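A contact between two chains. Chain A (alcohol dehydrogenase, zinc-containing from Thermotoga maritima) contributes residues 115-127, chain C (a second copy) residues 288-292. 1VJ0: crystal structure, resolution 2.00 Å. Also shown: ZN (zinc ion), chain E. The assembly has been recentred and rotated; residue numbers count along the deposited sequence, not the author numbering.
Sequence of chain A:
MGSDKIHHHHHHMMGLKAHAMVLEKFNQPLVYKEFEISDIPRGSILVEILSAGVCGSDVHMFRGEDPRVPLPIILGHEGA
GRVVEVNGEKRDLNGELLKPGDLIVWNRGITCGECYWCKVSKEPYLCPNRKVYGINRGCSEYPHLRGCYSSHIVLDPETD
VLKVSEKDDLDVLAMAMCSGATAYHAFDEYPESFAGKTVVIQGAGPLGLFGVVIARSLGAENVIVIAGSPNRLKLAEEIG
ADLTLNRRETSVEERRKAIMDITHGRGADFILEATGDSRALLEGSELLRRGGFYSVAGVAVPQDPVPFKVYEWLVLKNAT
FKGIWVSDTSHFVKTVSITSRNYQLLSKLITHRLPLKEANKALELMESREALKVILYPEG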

ATOM      1  N   CYS A 115      -8.011  12.926  18.516  1.00 26.83           N
ATOM      2  CA  CYS A 115      -7.416  13.931  17.672  1.00 26.09           C
ATOM      3  C   CYS A 115      -7.299  13.461  16.226  1.00 25.41           C
ATOM      4  O   CYS A 115      -7.629  12.310  15.885  1.00 26.13           O
ATOM      5  CB  CYS A 115      -6.049  14.325  18.212  1.00 26.53           C
ATOM      6  SG  CYS A 115      -4.846  13.039  17.999  1.00 25.38           S
ATOM      7  N   TYR A 116      -6.816  14.355  15.385  1.00 24.36           N
ATOM      8  CA  TYR A 116      -6.565  14.080  13.977  1.00 24.14           C
ATOM      9  C   TYR A 116      -5.724  12.825  13.797  1.00 24.45           C
ATOM     10  O   TYR A 116      -5.999  12.001  12.932  1.00 22.69           O
ATOM     11  CB  TYR A 116      -5.855  15.250  13.313  1.00 24.42           C
ATOM     12  CG  TYR A 116      -5.464  15.044  11.854  1.00 24.70           C
ATOM     13  CD1 TYR A 116      -6.372  15.288  10.817  1.00 26.67           C
ATOM     14  CD2 TYR A 116      -4.227  14.556  11.522  1.00 25.82           C
ATOM     15  CE1 TYR A 116      -6.023  15.085   9.503  1.00 26.67           C
ATOM     16  CE2 TYR A 116      -3.875  14.337  10.226  1.00 26.26           C
ATOM     17  CZ  TYR A 116      -4.749  14.606   9.211  1.00 26.93           C
ATOM     18  OH  TYR A 116      -4.330  14.428   7.891  1.00 27.66           O
ATOM     19  N   TRP A 117      -4.664  12.704  14.589  1.00 24.43           N
ATOM     20  CA  TRP A 117      -3.760  11.593  14.397  1.00 24.63           C
ATOM     21  C   TRP A 117      -4.352  10.282  14.872  1.00 25.97           C
ATOM     22  O   TRP A 117      -4.157   9.248  14.191  1.00 26.83           O
ATOM     23  CB  TRP A 117      -2.398  11.857  15.020  1.00 23.68           C
ATOM     24  CG  TRP A 117      -1.607  12.905  14.309  1.00 22.57           C
ATOM     25  CD1 TRP A 117      -0.796  12.742  13.222  1.00 22.69           C
ATOM     26  CD2 TRP A 117      -1.565  14.299  14.623  1.00 24.11           C
ATOM     27  NE1 TRP A 117      -0.236  13.947  12.862  1.00 23.73           N
ATOM     28  CE2 TRP A 117      -0.672  14.914  13.708  1.00 22.44           C
ATOM     29  CE3 TRP A 117      -2.173  15.101  15.612  1.00 22.46           C
ATOM     30  CZ2 TRP A 117      -0.409  16.288  13.718  1.00 23.95           C
ATOM     31  CZ3 TRP A 117      -1.902  16.486  15.609  1.00 23.46           C
ATOM     32  CH2 TRP A 117      -1.009  17.035  14.702  1.00 22.28           C
ATOM     33  N   CYS A 118      -5.010  10.293  16.030  1.00 26.00           N
ATOM     34  CA  CYS A 118      -5.651   9.103  16.547  1.00 26.01           C
ATOM     35  C   CYS A 118      -6.846   8.680  15.662  1.00 26.93           C
ATOM     36  O   CYS A 118      -7.077   7.512  15.480  1.00 25.58           O
ATOM     37  CB  CYS A 118      -6.146   9.326  17.948  1.00 27.43           C
ATOM     38  SG  CYS A 118      -4.845   9.537  19.225  1.00 28.22           S
ATOM     39  N   LYS A 119      -7.603   9.627  15.118  1.00 26.32           N
ATOM     40  CA  LYS A 119      -8.895   9.285  14.476  1.00 26.85           C
ATOM     41  C   LYS A 119      -8.971   9.443  12.958  1.00 26.07           C
ATOM     42  O   LYS A 119      -9.813   8.813  12.336  1.00 26.41           O
ATOM     43  CB  LYS A 119     -10.053  10.056  15.117  1.00 26.50           C
ATOM     44  CG  LYS A 119     -10.485   9.475  16.485  1.00 29.45           C
ATOM     45  CD  LYS A 119     -11.339   8.198  16.230  1.00 31.82           C
ATOM     46  CE  LYS A 119     -11.912   7.577  17.490  1.00 31.49           C
ATOM     47  NZ  LYS A 119     -12.687   8.543  18.343  1.00 29.87           N
ATOM     48  N   VAL A 120      -8.145  10.287  12.362  1.00 25.83           N
ATOM     49  CA  VAL A 120      -8.293  10.577  10.956  1.00 25.71           C
ATOM     50  C   VAL A 120      -7.164   9.938  10.200  1.00 27.26           C
ATOM     51  O   VAL A 120      -7.412   9.145   9.297  1.00 25.77           O
ATOM     52  CB  VAL A 120      -8.381  12.059  10.654  1.00 25.91           C
ATOM     53  CG1 VAL A 120      -8.494  12.291   9.170  1.00 25.35           C
ATOM     54  CG2 VAL A 120      -9.595  12.732  11.371  1.00 26.73           C
ATOM     55  N   SER A 121      -5.921  10.271  10.554  1.00 27.44           N
ATOM     56  CA  SER A 121      -4.768   9.681   9.868  1.00 28.23           C
ATOM     57  C   SER A 121      -4.383   8.323  10.407  1.00 28.52           C
ATOM     58  O   SER A 121      -3.580   7.646   9.793  1.00 29.35           O
ATOM     59  CB  SER A 121      -3.559  10.642   9.908  1.00 27.23           C
ATOM     60  OG  SER A 121      -2.930  10.586  11.152  1.00 27.76           O
ATOM     61  N   LYS A 122      -4.896   7.927  11.566  1.00 28.17           N
ATOM     62  CA  LYS A 122      -4.604   6.596  12.149  1.00 28.81           C
ATOM     63  C   LYS A 122      -3.099   6.378  12.412  1.00 29.10           C
ATOM     64  O   LYS A 122      -2.542   5.331  12.100  1.00 27.32           O
ATOM     65  CB  LYS A 122      -5.207   5.487  11.249  1.00 29.77           C
ATOM     66  CG  LYS A 122      -6.720   5.591  11.174  1.00 29.88           C
ATOM     67  CD  LYS A 122      -7.311   4.492  10.259  1.00 31.04           C
ATOM     68  CE  LYS A 122      -8.838   4.468  10.295  1.00 31.91           C
ATOM     69  NZ  LYS A 122      -9.339   3.365   9.367  1.00 33.76           N
ATOM     70  N   GLU A 123      -2.462   7.433  12.941  1.00 27.57           N
ATOM     71  CA  GLU A 123      -1.078   7.444  13.385  1.00 27.50           C
ATOM     72  C   GLU A 123      -1.009   7.836  14.863  1.00 27.23           C
ATOM     73  O   GLU A 123      -0.485   8.885  15.204  1.00 26.82           O
ATOM     74  CB  GLU A 123      -0.301   8.476  12.554  1.00 27.26           C
ATOM     75  CG  GLU A 123      -0.259   8.189  11.066  1.00 27.54           C
ATOM     76  CD  GLU A 123       0.060   9.403  10.190  1.00 29.58           C
ATOM     77  OE1 GLU A 123      -0.337  10.560  10.473  1.00 26.69           O
ATOM     78  OE2 GLU A 123       0.692   9.176   9.146  1.00 32.21           O
ATOM     79  N   PRO A 124      -1.495   6.978  15.752  1.00 28.91           N
ATOM     80  CA  PRO A 124      -1.573   7.314  17.167  1.00 28.95           C
ATOM     81  C   PRO A 124      -0.239   7.589  17.847  1.00 28.71           C
ATOM     82  O   PRO A 124      -0.214   8.325  18.844  1.00 28.66           O
ATOM     83  CB  PRO A 124      -2.246   6.090  17.806  1.00 30.48           C
ATOM     84  CG  PRO A 124      -2.467   5.106  16.732  1.00 30.13           C
ATOM     85  CD  PRO A 124      -2.009   5.630  15.474  1.00 28.71           C
ATOM     86  N   TYR A 125       0.845   7.043  17.306  1.00 26.98           N
ATOM     87  CA  TYR A 125       2.204   7.332  17.825  1.00 26.00           C
ATOM     88  C   TYR A 125       2.475   8.828  17.697  1.00 25.92           C
ATOM     89  O   TYR A 125       3.353   9.388  18.395  1.00 25.25           O
ATOM     90  CB  TYR A 125       3.281   6.451  17.108  1.00 26.11           C
ATOM     91  CG  TYR A 125       3.065   6.274  15.637  1.00 24.53           C
ATOM     92  CD1 TYR A 125       2.251   5.254  15.130  1.00 27.40           C
ATOM     93  CD2 TYR A 125       3.607   7.173  14.740  1.00 27.45           C
ATOM     94  CE1 TYR A 125       1.995   5.163  13.772  1.00 25.79           C
ATOM     95  CE2 TYR A 125       3.374   7.075  13.388  1.00 26.63           C
ATOM     96  CZ  TYR A 125       2.549   6.092  12.916  1.00 27.62           C
ATOM     97  OH  TYR A 125       2.347   6.082  11.553  1.00 26.65           O
ATOM     98  N   LEU A 126       1.750   9.515  16.801  1.00 25.34           N
ATOM     99  CA  LEU A 126       1.918  10.984  16.635  1.00 25.18           C
ATOM    100  C   LEU A 126       0.952  11.883  17.458  1.00 26.07           C
ATOM    101  O   LEU A 126       0.955  13.108  17.330  1.00 26.48           O
ATOM    102  CB  LEU A 126       1.870  11.403  15.156  1.00 25.12           C
ATOM    103  CG  LEU A 126       2.833  10.681  14.219  1.00 22.42           C
ATOM    104  CD1 LEU A 126       2.681  11.071  12.761  1.00 20.11           C
ATOM    105  CD2 LEU A 126       4.227  10.867  14.703  1.00 26.08           C
ATOM    106  N   CYS A 127       0.163  11.280  18.317  1.00 27.93           N
ATOM    107  CA  CYS A 127      -0.817  12.013  19.109  1.00 28.26           C
ATOM    108  C   CYS A 127      -0.059  13.052  19.957  1.00 28.85           C
ATOM    109  O   CYS A 127       0.909  12.726  20.618  1.00 27.94           O
ATOM    110  CB  CYS A 127      -1.538  11.030  19.998  1.00 30.13           C
ATOM    111  SG  CYS A 127      -2.625  11.807  21.222  1.00 28.78           S
TER
ATOM    112  N   LEU C 288       5.817  20.990   7.047  1.00 28.73           N
ATOM    113  CA  LEU C 288       5.296  19.634   6.968  1.00 29.22           C
ATOM    114  C   LEU C 288       4.714  19.180   8.288  1.00 28.04           C
ATOM    115  O   LEU C 288       5.324  19.360   9.349  1.00 26.59           O
ATOM    116  CB  LEU C 288       6.415  18.689   6.505  1.00 29.90           C
ATOM    117  CG  LEU C 288       6.044  17.313   6.010  1.00 30.43           C
ATOM    118  CD1 LEU C 288       5.344  17.465   4.704  1.00 30.21           C
ATOM    119  CD2 LEU C 288       7.347  16.549   5.863  1.00 31.61           C
ATOM    120  N   ARG C 289       3.498  18.622   8.243  1.00 27.49           N
ATOM    121  CA  ARG C 289       2.938  18.041   9.439  1.00 27.73           C
ATOM    122  C   ARG C 289       3.696  16.825   9.909  1.00 27.19           C
ATOM    123  O   ARG C 289       4.416  16.199   9.142  1.00 28.17           O
ATOM    124  CB  ARG C 289       1.440  17.732   9.309  1.00 27.35           C
ATOM    125  CG  ARG C 289       1.057  16.488   8.561  1.00 29.07           C
ATOM    126  CD  ARG C 289      -0.275  15.982   9.028  1.00 29.86           C
ATOM    127  NE  ARG C 289      -0.874  14.993   8.130  1.00 33.15           N
ATOM    128  CZ  ARG C 289      -0.773  13.672   8.268  1.00 33.32           C
ATOM    129  NH1 ARG C 289      -0.006  13.133   9.201  1.00 29.51           N
ATOM    130  NH2 ARG C 289      -1.469  12.884   7.465  1.00 35.72           N
ATOM    131  N   ARG C 290       3.572  16.526  11.197  1.00 26.24           N
ATOM    132  CA  ARG C 290       3.994  15.237  11.682  1.00 27.50           C
ATOM    133  C   ARG C 290       3.242  14.139  10.914  1.00 27.12           C
ATOM    134  O   ARG C 290       1.997  14.187  10.795  1.00 27.02           O
ATOM    135  CB  ARG C 290       3.715  15.129  13.167  1.00 26.55           C
ATOM    136  CG  ARG C 290       4.499  16.059  13.984  1.00 28.82           C
ATOM    137  CD  ARG C 290       4.384  15.698  15.427  1.00 33.37           C
ATOM    138  NE  ARG C 290       5.374  14.727  15.875  1.00 32.80           N
ATOM    139  CZ  ARG C 290       5.226  13.985  16.959  1.00 32.76           C
ATOM    140  NH1 ARG C 290       4.075  13.996  17.653  1.00 30.51           N
ATOM    141  NH2 ARG C 290       6.211  13.201  17.345  1.00 32.70           N
ATOM    142  N   GLY C 291       4.008  13.229  10.348  1.00 28.04           N
ATOM    143  CA  GLY C 291       3.505  12.172   9.472  1.00 28.89           C
ATOM    144  C   GLY C 291       3.350  12.583   8.023  1.00 29.56           C
ATOM    145  O   GLY C 291       2.809  11.815   7.228  1.00 29.35           O
ATOM    146  N   GLY C 292       3.769  13.803   7.679  1.00 29.73           N
ATOM    147  CA  GLY C 292       3.580  14.319   6.354  1.00 29.19           C
ATOM    148  C   GLY C 292       4.512  13.637   5.353  1.00 28.63           C
ATOM    149  O   GLY C 292       5.459  12.912   5.715  1.00 26.23           O
TER
HETATM  150 ZN    ZN E 400      -4.652  11.740  19.951  1.00 22.68          ZN
HETATM  151  O   HOH W   1      -0.549  10.118   6.874  1.00 33.62           O
HETATM  152  O   HOH W   2       3.426  11.584  19.793  1.00 26.09           O
HETATM  153  O   HOH W   3       1.466  15.561  16.737  1.00 29.22           O

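The contact is organised around two arginines at a corner of chain C, which reach into the zinc-binding segment of chain A. Its one salt bridge pairs Arg289(C) with Glu123(A), with NH1 of the arginine donating to OE1 of the carboxylate at 2.9 Å. The carboxylate oxygen lies at the edge of the guanidinium, near its plane, where the N-H groups point. Glu123(A) OE1 also accepts from Ser121(A) OG at 2.7 Å, so the acid is tethered within its own chain as well as across the interface.

A second direct hydrogen bond runs from Trp117(A) NE1 to Arg290(C) O (3.1 Å), nearly linear at 167°. Arg290(C) O also accepts from Arg289(C) NH1 at 2.8 Å, so the indole and the guanidinium share one acceptor, and NH1 links that carbonyl to the Glu123(A) carboxylate.

Water extends the salt bridge and separately links the Arg290(C) guanidinium to backbone carbonyls of chain A. One molecule donates to Glu123(A) OE2 and accepts from Arg289(C) NH2, running alongside the salt bridge. Two others accept from Arg290(C) NH1: one donates to Leu126(A) O, the other to the carbonyls of Tyr125(A) and Cys127(A).

Packing completes the contact. Tyr116(A) CE2 lies over one face of the Arg289(C) guanidinium, while Leu126(A) CD2 covers a face of the Arg290(C) guanidinium, 4.0 Å from its CZ. Leu126(A) CD1 also approaches Gly291(C) N to 3.5 Å. At this glycine, within a type II turn from Arg289(C) to Gly292(C), an ideal CB would clash with both Glu123(A) OE1 and Leu126(A) CD1; its positive phi independently favours glycine.

Behind this surface, Cys115(A), Cys118(A) and Cys127(A) bind zinc through their SG atoms, with a further ligand from elsewhere in the structure. The metal therefore ties together both ends of the segment that meets chain C.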